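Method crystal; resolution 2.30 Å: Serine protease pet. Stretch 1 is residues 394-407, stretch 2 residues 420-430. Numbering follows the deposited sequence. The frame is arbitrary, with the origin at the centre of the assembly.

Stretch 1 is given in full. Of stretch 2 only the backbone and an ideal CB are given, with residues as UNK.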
ATOM      1  N   PHE A 394     -16.840 -26.849  -5.754  1.00 28.94           N
ATOM      2  CA  PHE A 394     -15.648 -27.599  -6.119  1.00 30.76           C
ATOM      3  C   PHE A 394     -14.972 -28.061  -4.859  1.00 28.63           C
ATOM      4  O   PHE A 394     -15.248 -27.541  -3.792  1.00 30.86           O
ATOM      5  CB  PHE A 394     -14.706 -26.750  -6.977  1.00 28.17           C
ATOM      6  CG  PHE A 394     -15.244 -26.475  -8.348  1.00 26.62           C
ATOM      7  CD1 PHE A 394     -15.040 -27.384  -9.378  1.00 27.96           C
ATOM      8  CD2 PHE A 394     -15.972 -25.332  -8.604  1.00 24.74           C
ATOM      9  CE1 PHE A 394     -15.536 -27.149 -10.657  1.00 25.92           C
ATOM     10  CE2 PHE A 394     -16.477 -25.088  -9.868  1.00 25.93           C
ATOM     11  CZ  PHE A 394     -16.261 -26.005 -10.902  1.00 26.08           C
ATOM     12  N   ASN A 395     -14.110 -29.057  -4.961  1.00 30.37           N
ATOM     13  CA  ASN A 395     -13.360 -29.470  -3.797  1.00 33.41           C
ATOM     14  C   ASN A 395     -12.272 -28.401  -3.476  1.00 33.51           C
ATOM     15  O   ASN A 395     -12.179 -27.921  -2.344  1.00 29.66           O
ATOM     16  CB  ASN A 395     -12.776 -30.863  -4.022  1.00 32.09           C
ATOM     17  CG  ASN A 395     -13.876 -31.946  -4.151  1.00 38.86           C
ATOM     18  OD1 ASN A 395     -14.984 -31.791  -3.628  1.00 39.20           O
ATOM     19  ND2 ASN A 395     -13.567 -33.031  -4.851  1.00 38.79           N
ATOM     20  N   ASN A 396     -11.507 -28.015  -4.498  1.00 33.96           N
ATOM     21  CA  ASN A 396     -10.493 -26.964  -4.425  1.00 31.09           C
ATOM     22  C   ASN A 396     -10.552 -26.073  -5.650  1.00 29.43           C
ATOM     23  O   ASN A 396     -10.734 -26.575  -6.759  1.00 29.76           O
ATOM     24  CB  ASN A 396      -9.088 -27.556  -4.322  1.00 33.37           C
ATOM     25  CG  ASN A 396      -8.895 -28.360  -3.067  1.00 34.75           C
ATOM     26  OD1 ASN A 396      -8.732 -27.800  -1.989  1.00 34.20           O
ATOM     27  ND2 ASN A 396      -8.920 -29.686  -3.195  1.00 38.07           N
ATOM     28  N   ILE A 397     -10.369 -24.764  -5.458  1.00 29.27           N
ATOM     29  CA  ILE A 397     -10.325 -23.822  -6.565  1.00 27.16           C
ATOM     30  C   ILE A 397      -8.964 -23.116  -6.689  1.00 27.45           C
ATOM     31  O   ILE A 397      -8.401 -22.642  -5.687  1.00 28.18           O
ATOM     32  CB  ILE A 397     -11.430 -22.778  -6.422  1.00 25.25           C
ATOM     33  CG1 ILE A 397     -12.791 -23.465  -6.435  1.00 27.82           C
ATOM     34  CG2 ILE A 397     -11.332 -21.726  -7.531  1.00 23.66           C
ATOM     35  CD1 ILE A 397     -13.935 -22.588  -6.021  1.00 25.92           C
ATOM     36  N   TYR A 398      -8.445 -23.048  -7.920  1.00 29.64           N
ATOM     37  CA  TYR A 398      -7.184 -22.369  -8.226  1.00 27.16           C
ATOM     38  C   TYR A 398      -7.474 -21.217  -9.166  1.00 25.77           C
ATOM     39  O   TYR A 398      -8.032 -21.405 -10.244  1.00 26.64           O
ATOM     40  CB  TYR A 398      -6.192 -23.360  -8.815  1.00 28.28           C
ATOM     41  CG  TYR A 398      -4.941 -22.875  -9.550  1.00 26.58           C
ATOM     42  CD1 TYR A 398      -4.973 -22.641 -10.920  1.00 26.87           C
ATOM     43  CD2 TYR A 398      -3.699 -22.790  -8.895  1.00 28.21           C
ATOM     44  CE1 TYR A 398      -3.827 -22.283 -11.614  1.00 27.50           C
ATOM     45  CE2 TYR A 398      -2.539 -22.409  -9.576  1.00 27.26           C
ATOM     46  CZ  TYR A 398      -2.616 -22.163 -10.945  1.00 28.55           C
ATOM     47  OH  TYR A 398      -1.510 -21.818 -11.676  1.00 27.42           O
ATOM     48  N   VAL A 399      -7.151 -20.010  -8.706  1.00 25.03           N
ATOM     49  CA  VAL A 399      -7.418 -18.790  -9.447  1.00 24.29           C
ATOM     50  C   VAL A 399      -6.095 -18.210  -9.921  1.00 24.79           C
ATOM     51  O   VAL A 399      -5.217 -17.901  -9.102  1.00 24.52           O
ATOM     52  CB  VAL A 399      -8.166 -17.782  -8.587  1.00 23.83           C
ATOM     53  CG1 VAL A 399      -8.641 -16.590  -9.411  1.00 20.58           C
ATOM     54  CG2 VAL A 399      -9.339 -18.482  -7.898  1.00 22.77           C
ATOM     55  N   ALA A 400      -5.939 -18.084 -11.232  1.00 22.94           N
ATOM     56  CA  ALA A 400      -4.674 -17.616 -11.794  1.00 24.22           C
ATOM     57  C   ALA A 400      -4.825 -16.510 -12.840  1.00 23.32           C
ATOM     58  O   ALA A 400      -5.837 -16.424 -13.545  1.00 24.31           O
ATOM     59  CB  ALA A 400      -3.911 -18.793 -12.401  1.00 25.17           C
ATOM     60  N   GLY A 401      -3.818 -15.640 -12.908  1.00 28.52           N
ATOM     61  CA  GLY A 401      -3.571 -14.875 -14.117  1.00 31.84           C
ATOM     62  C   GLY A 401      -4.116 -13.471 -14.141  1.00 32.55           C
ATOM     63  O   GLY A 401      -3.748 -12.672 -15.009  1.00 29.17           O
ATOM     64  N   GLY A 402      -5.027 -13.175 -13.225  1.00 24.61           N
ATOM     65  CA  GLY A 402      -5.494 -11.802 -13.067  1.00 22.91           C
ATOM     66  C   GLY A 402      -6.977 -11.510 -13.235  1.00 23.70           C
ATOM     67  O   GLY A 402      -7.603 -10.946 -12.345  1.00 22.28           O
ATOM     68  N   PRO A 403      -7.551 -11.858 -14.399  1.00 21.40           N
ATOM     69  CA  PRO A 403      -8.860 -11.278 -14.686  1.00 22.90           C
ATOM     70  C   PRO A 403     -10.048 -12.195 -14.401  1.00 24.54           C
ATOM     71  O   PRO A 403     -11.151 -11.833 -14.786  1.00 24.59           O
ATOM     72  CB  PRO A 403      -8.766 -10.985 -16.179  1.00 23.57           C
ATOM     73  CG  PRO A 403      -7.924 -12.126 -16.694  1.00 26.25           C
ATOM     74  CD  PRO A 403      -7.018 -12.584 -15.560  1.00 22.17           C
ATOM     75  N   GLY A 404      -9.855 -13.342 -13.758  1.00 24.91           N
ATOM     76  CA  GLY A 404     -10.998 -14.186 -13.446  1.00 24.41           C
ATOM     77  C   GLY A 404     -11.732 -13.743 -12.178  1.00 26.44           C
ATOM     78  O   GLY A 404     -11.153 -13.106 -11.295  1.00 24.30           O
ATOM     79  N   THR A 405     -13.017 -14.068 -12.116  1.00 29.11           N
ATOM     80  CA  THR A 405     -13.844 -13.863 -10.931  1.00 28.81           C
ATOM     81  C   THR A 405     -14.480 -15.185 -10.497  1.00 28.72           C
ATOM     82  O   THR A 405     -14.973 -15.965 -11.327  1.00 29.68           O
ATOM     83  CB  THR A 405     -14.945 -12.827 -11.194  1.00 30.48           C
ATOM     84  OG1 THR A 405     -14.335 -11.552 -11.400  1.00 33.50           O
ATOM     85  CG2 THR A 405     -15.908 -12.721 -10.006  1.00 29.89           C
ATOM     86  N   VAL A 406     -14.431 -15.438  -9.198  1.00 26.77           N
ATOM     87  CA  VAL A 406     -15.191 -16.501  -8.575  1.00 25.60           C
ATOM     88  C   VAL A 406     -16.293 -15.898  -7.691  1.00 28.62           C
ATOM     89  O   VAL A 406     -16.023 -15.056  -6.826  1.00 27.92           O
ATOM     90  CB  VAL A 406     -14.289 -17.405  -7.744  1.00 23.63           C
ATOM     91  CG1 VAL A 406     -15.135 -18.453  -6.985  1.00 24.45           C
ATOM     92  CG2 VAL A 406     -13.290 -18.074  -8.633  1.00 22.80           C
ATOM     93  N   GLN A 407     -17.532 -16.326  -7.902  1.00 29.64           N
ATOM     94  CA  GLN A 407     -18.656 -15.696  -7.237  1.00 28.03           C
ATOM     95  C   GLN A 407     -19.533 -16.686  -6.481  1.00 28.26           C
ATOM     96  O   GLN A 407     -20.048 -17.631  -7.063  1.00 29.56           O
ATOM     97  CB  GLN A 407     -19.527 -14.927  -8.238  1.00 28.48           C
ATOM     98  CG  GLN A 407     -20.754 -14.311  -7.554  1.00 31.77           C
ATOM     99  CD  GLN A 407     -21.699 -13.624  -8.499  1.00 38.87           C
ATOM    100  OE1 GLN A 407     -22.552 -14.268  -9.110  1.00 41.09           O
ATOM    101  NE2 GLN A 407     -21.576 -12.311  -8.613  1.00 36.18           N
ATOM    102  N   UNK A 420     -10.501 -22.629   2.991  1.00 28.60           N
ATOM    103  CA  UNK A 420     -11.820 -22.709   2.348  1.00 27.91           C
ATOM    104  C   UNK A 420     -11.681 -23.174   0.899  1.00 27.83           C
ATOM    105  O   UNK A 420     -12.493 -22.828   0.030  1.00 27.23           O
ATOM    106  CB  UNK A 420     -12.529 -21.354   2.402  1.00 27.91           C
ATOM    107  N   UNK A 421     -10.628 -23.947   0.648  1.00 31.74           N
ATOM    108  CA  UNK A 421     -10.417 -24.579  -0.636  1.00 33.32           C
ATOM    109  C   UNK A 421     -10.302 -23.659  -1.839  1.00 31.02           C
ATOM    110  O   UNK A 421     -10.705 -24.043  -2.932  1.00 29.58           O
ATOM    111  CB  UNK A 421     -11.564 -25.560  -0.886  1.00 33.32           C
ATOM    112  N   UNK A 422      -9.756 -22.458  -1.649  1.00 28.09           N
ATOM    113  CA  UNK A 422      -9.484 -21.591  -2.783  1.00 27.85           C
ATOM    114  C   UNK A 422      -8.084 -20.959  -2.666  1.00 28.48           C
ATOM    115  O   UNK A 422      -7.574 -20.645  -1.576  1.00 28.83           O
ATOM    116  CB  UNK A 422     -10.556 -20.504  -2.883  1.00 27.85           C
ATOM    117  N   UNK A 423      -7.436 -20.843  -3.812  1.00 29.34           N
ATOM    118  CA  UNK A 423      -6.019 -20.539  -3.877  1.00 31.98           C
ATOM    119  C   UNK A 423      -5.836 -19.620  -5.058  1.00 31.29           C
ATOM    120  O   UNK A 423      -6.421 -19.848  -6.115  1.00 31.14           O
ATOM    121  CB  UNK A 423      -5.160 -21.800  -3.999  1.00 31.98           C
ATOM    122  N   UNK A 424      -5.051 -18.566  -4.855  1.00 29.76           N
ATOM    123  CA  UNK A 424      -4.847 -17.546  -5.857  1.00 29.75           C
ATOM    124  C   UNK A 424      -3.365 -17.450  -6.138  1.00 30.78           C
ATOM    125  O   UNK A 424      -2.640 -16.999  -5.262  1.00 31.32           O
ATOM    126  CB  UNK A 424      -5.416 -16.199  -5.409  1.00 29.75           C
ATOM    127  N   UNK A 425      -2.900 -17.891  -7.320  1.00 31.13           N
ATOM    128  CA  UNK A 425      -1.499 -17.678  -7.675  1.00 32.19           C
ATOM    129  C   UNK A 425      -1.267 -16.288  -8.193  1.00 32.33           C
ATOM    130  O   UNK A 425      -2.097 -15.404  -8.033  1.00 31.67           O
ATOM    131  CB  UNK A 425      -1.045 -18.700  -8.719  1.00 32.19           C
ATOM    132  N   UNK A 426      -0.140 -16.171  -8.892  1.00 33.28           N
ATOM    133  CA  UNK A 426       0.363 -14.940  -9.471  1.00 34.25           C
ATOM    134  C   UNK A 426      -0.752 -14.202 -10.191  1.00 32.88           C
ATOM    135  O   UNK A 426      -1.457 -14.792 -11.017  1.00 32.31           O
ATOM    136  CB  UNK A 426       1.521 -15.228 -10.429  1.00 34.25           C
ATOM    137  N   UNK A 427      -0.923 -12.933  -9.824  1.00 32.83           N
ATOM    138  CA  UNK A 427      -1.908 -12.010 -10.400  1.00 32.17           C
ATOM    139  C   UNK A 427      -3.333 -12.276  -9.935  1.00 30.99           C
ATOM    140  O   UNK A 427      -4.218 -11.435 -10.118  1.00 30.45           O
ATOM    141  CB  UNK A 427      -1.857 -12.089 -11.927  1.00 32.17           C
ATOM    142  N   UNK A 428      -3.547 -13.441  -9.335  1.00 30.68           N
ATOM    143  CA  UNK A 428      -4.806 -13.775  -8.697  1.00 32.01           C
ATOM    144  C   UNK A 428      -6.083 -13.593  -9.493  1.00 32.64           C
ATOM    145  O   UNK A 428      -6.162 -13.961 -10.672  1.00 29.88           O
ATOM    146  CB  UNK A 428      -4.928 -12.938  -7.422  1.00 32.01           C
ATOM    147  N   UNK A 429      -7.078 -13.010  -8.821  1.00 28.79           N
ATOM    148  CA  UNK A 429      -8.404 -12.787  -9.367  1.00 27.48           C
ATOM    149  C   UNK A 429      -9.329 -12.298  -8.259  1.00 28.52           C
ATOM    150  O   UNK A 429      -8.850 -11.862  -7.207  1.00 33.71           O
ATOM    151  CB  UNK A 429      -8.951 -14.062 -10.012  1.00 27.48           C
ATOM    152  N   UNK A 430     -10.637 -12.351  -8.498  1.00 31.85           N
ATOM    153  CA  UNK A 430     -11.620 -11.799  -7.575  1.00 32.21           C
ATOM    154  C   UNK A 430     -12.504 -12.867  -6.964  1.00 31.43           C
ATOM    155  O   UNK A 430     -13.009 -13.742  -7.678  1.00 30.57           O
ATOM    156  CB  UNK A 430     -12.488 -10.762  -8.291  1.00 32.21           C
TER

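Two parallel strands, 397-399 and 422-424, set the frame; a turn then brings the second stretch alongside the loop of the first.

Position 420 has CA-to-CB directed away from stretch 1, which places no demand on it; it is A420.

At 421 phi is positive and CA-to-CB points toward stretch 1, where an ideal CB would lie 2.8 Å from N395 O, a clash. Both facts call for glycine, and G421 is found. Its carbonyl O accepts a hydrogen bond from I397 N at 2.6 Å.

Position 422 has extended angles, and its CB lies on the sheet face that carries I397 and V399. An aliphatic or aromatic side chain would suit this apolar surface. I422 packs CG1 4.0 Å from I397 CB, and its CD1 reaches V399 CG2 at 3.9 Å.

Position 423 turns to the other face, beside Y398; its N donates to I397 O (2.8 Å) and its O accepts from V399 N (2.7 Å). Large side chains could fit. F423 swings its ring back beside N396, whose OD1 lies 3.7 Å from F423 CE1 at the ring edge, where the weakly positive C-H groups meet an oxygen favourably.

Position 424 returns to the face of V399, so an apolar residue is again expected. F424 places CD2 3.8 Å from V399 CB.

At 425 CB points toward stretch 1, 4.1 Å from Y398 CE2 and 4.3 Å from V399 O. A small side chain fits, and a hydroxyl could use the acceptor: serine or threonine. In T425, N donates to V399 O at 2.9 Å, while OG1 adds a weak bond to that same V399 O at 3.5 Å.

Position 426 points sideways with no atom of stretch 1 near its CB, so a polar residue is reasonable. E426 contributes its backbone O, which accepts from G401 N at 3.1 Å.

Position 427, in a type II turn, has positive phi, favouring glycine or asparagine. Its ideal CB is tight, 3.5 Å from G401 C, which adds to the case for glycine, but a CB can be accommodated. N427 accepts these angles, and its backbone O lies 3.2 Å from G402 CA in a CA-H...O contact.

Position 428 combines phi 51° with psi -135°, favouring glycine. G428 closes the turn, its N donating to T425 O at 2.8 Å, and its O accepts from G402 N at 2.9 Å.

At 429 an ideal CB would clash with V399 CG1 (2.6 Å) and G404 O (2.7 Å). Any side chain would begin with this clash, so only glycine suits the place as built; G429 is found.

Position 430 lies beside T405, and a long polar chain could pass it. K430 sets CB 3.7 Å from T405 OG1, then leads its end away, while its backbone N donates to G404 O (2.9 Å).

Stretch 2, residues 420-430: AGIFFTENGGK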
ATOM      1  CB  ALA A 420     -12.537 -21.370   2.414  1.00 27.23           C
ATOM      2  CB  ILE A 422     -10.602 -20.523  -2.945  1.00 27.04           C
ATOM      3  CG1 ILE A 422     -10.370 -19.680  -4.209  1.00 26.86           C
ATOM      4  CG2 ILE A 422     -10.771 -19.674  -1.678  1.00 26.95           C
ATOM      5  CD1 ILE A 422     -11.597 -18.947  -4.713  1.00 26.12           C
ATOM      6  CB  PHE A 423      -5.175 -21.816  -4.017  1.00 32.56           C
ATOM      7  CG  PHE A 423      -5.435 -22.829  -2.931  1.00 34.17           C
ATOM      8  CD1 PHE A 423      -6.524 -23.699  -3.012  1.00 30.76           C
ATOM      9  CD2 PHE A 423      -4.606 -22.899  -1.814  1.00 35.40           C
ATOM     10  CE1 PHE A 423      -6.787 -24.609  -1.990  1.00 34.52           C
ATOM     11  CE2 PHE A 423      -4.860 -23.808  -0.792  1.00 33.03           C
ATOM     12  CZ  PHE A 423      -5.947 -24.663  -0.882  1.00 34.56           C
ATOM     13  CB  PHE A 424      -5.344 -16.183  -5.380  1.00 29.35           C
ATOM     14  CG  PHE A 424      -6.720 -16.186  -4.742  1.00 28.49           C
ATOM     15  CD1 PHE A 424      -6.899 -16.602  -3.435  1.00 28.48           C
ATOM     16  CD2 PHE A 424      -7.815 -15.688  -5.431  1.00 27.77           C
ATOM     17  CE1 PHE A 424      -8.164 -16.592  -2.852  1.00 27.78           C
ATOM     18  CE2 PHE A 424      -9.083 -15.654  -4.843  1.00 27.07           C
ATOM     19  CZ  PHE A 424      -9.262 -16.118  -3.564  1.00 27.08           C
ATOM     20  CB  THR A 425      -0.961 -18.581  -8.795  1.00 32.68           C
ATOM     21  OG1 THR A 425      -2.026 -19.266  -9.447  1.00 35.01           O
ATOM     22  CG2 THR A 425       0.105 -19.530  -8.306  1.00 33.65           C
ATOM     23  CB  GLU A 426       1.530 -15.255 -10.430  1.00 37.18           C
ATOM     24  CG  GLU A 426       2.419 -14.060 -10.805  1.00 46.60           C
ATOM     25  CD  GLU A 426       3.552 -14.441 -11.774  1.00 55.35           C
ATOM     26  OE1 GLU A 426       4.730 -14.361 -11.371  1.00 56.60           O
ATOM     27  OE2 GLU A 426       3.261 -14.824 -12.935  1.00 56.43           O
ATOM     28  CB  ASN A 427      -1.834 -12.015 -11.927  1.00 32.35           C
ATOM     29  CG  ASN A 427      -0.518 -11.422 -12.450  1.00 36.18           C
ATOM     30  OD1 ASN A 427       0.035 -10.487 -11.866  1.00 37.08           O
ATOM     31  ND2 ASN A 427      -0.014 -11.974 -13.545  1.00 40.78           N
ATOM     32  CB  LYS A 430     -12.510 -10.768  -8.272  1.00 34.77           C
ATOM     33  CG  LYS A 430     -11.997  -9.340  -8.225  1.00 43.33           C
ATOM     34  CD  LYS A 430     -13.163  -8.347  -8.144  1.00 50.34           C
ATOM     35  CE  LYS A 430     -12.661  -6.932  -7.776  1.00 55.44           C
ATOM     36  NZ  LYS A 430     -13.731  -6.011  -7.254  1.00 56.66           N
TER
HETATM   37  O   HOH W   1     -13.674 -25.217  -2.951  1.00 30.72           O
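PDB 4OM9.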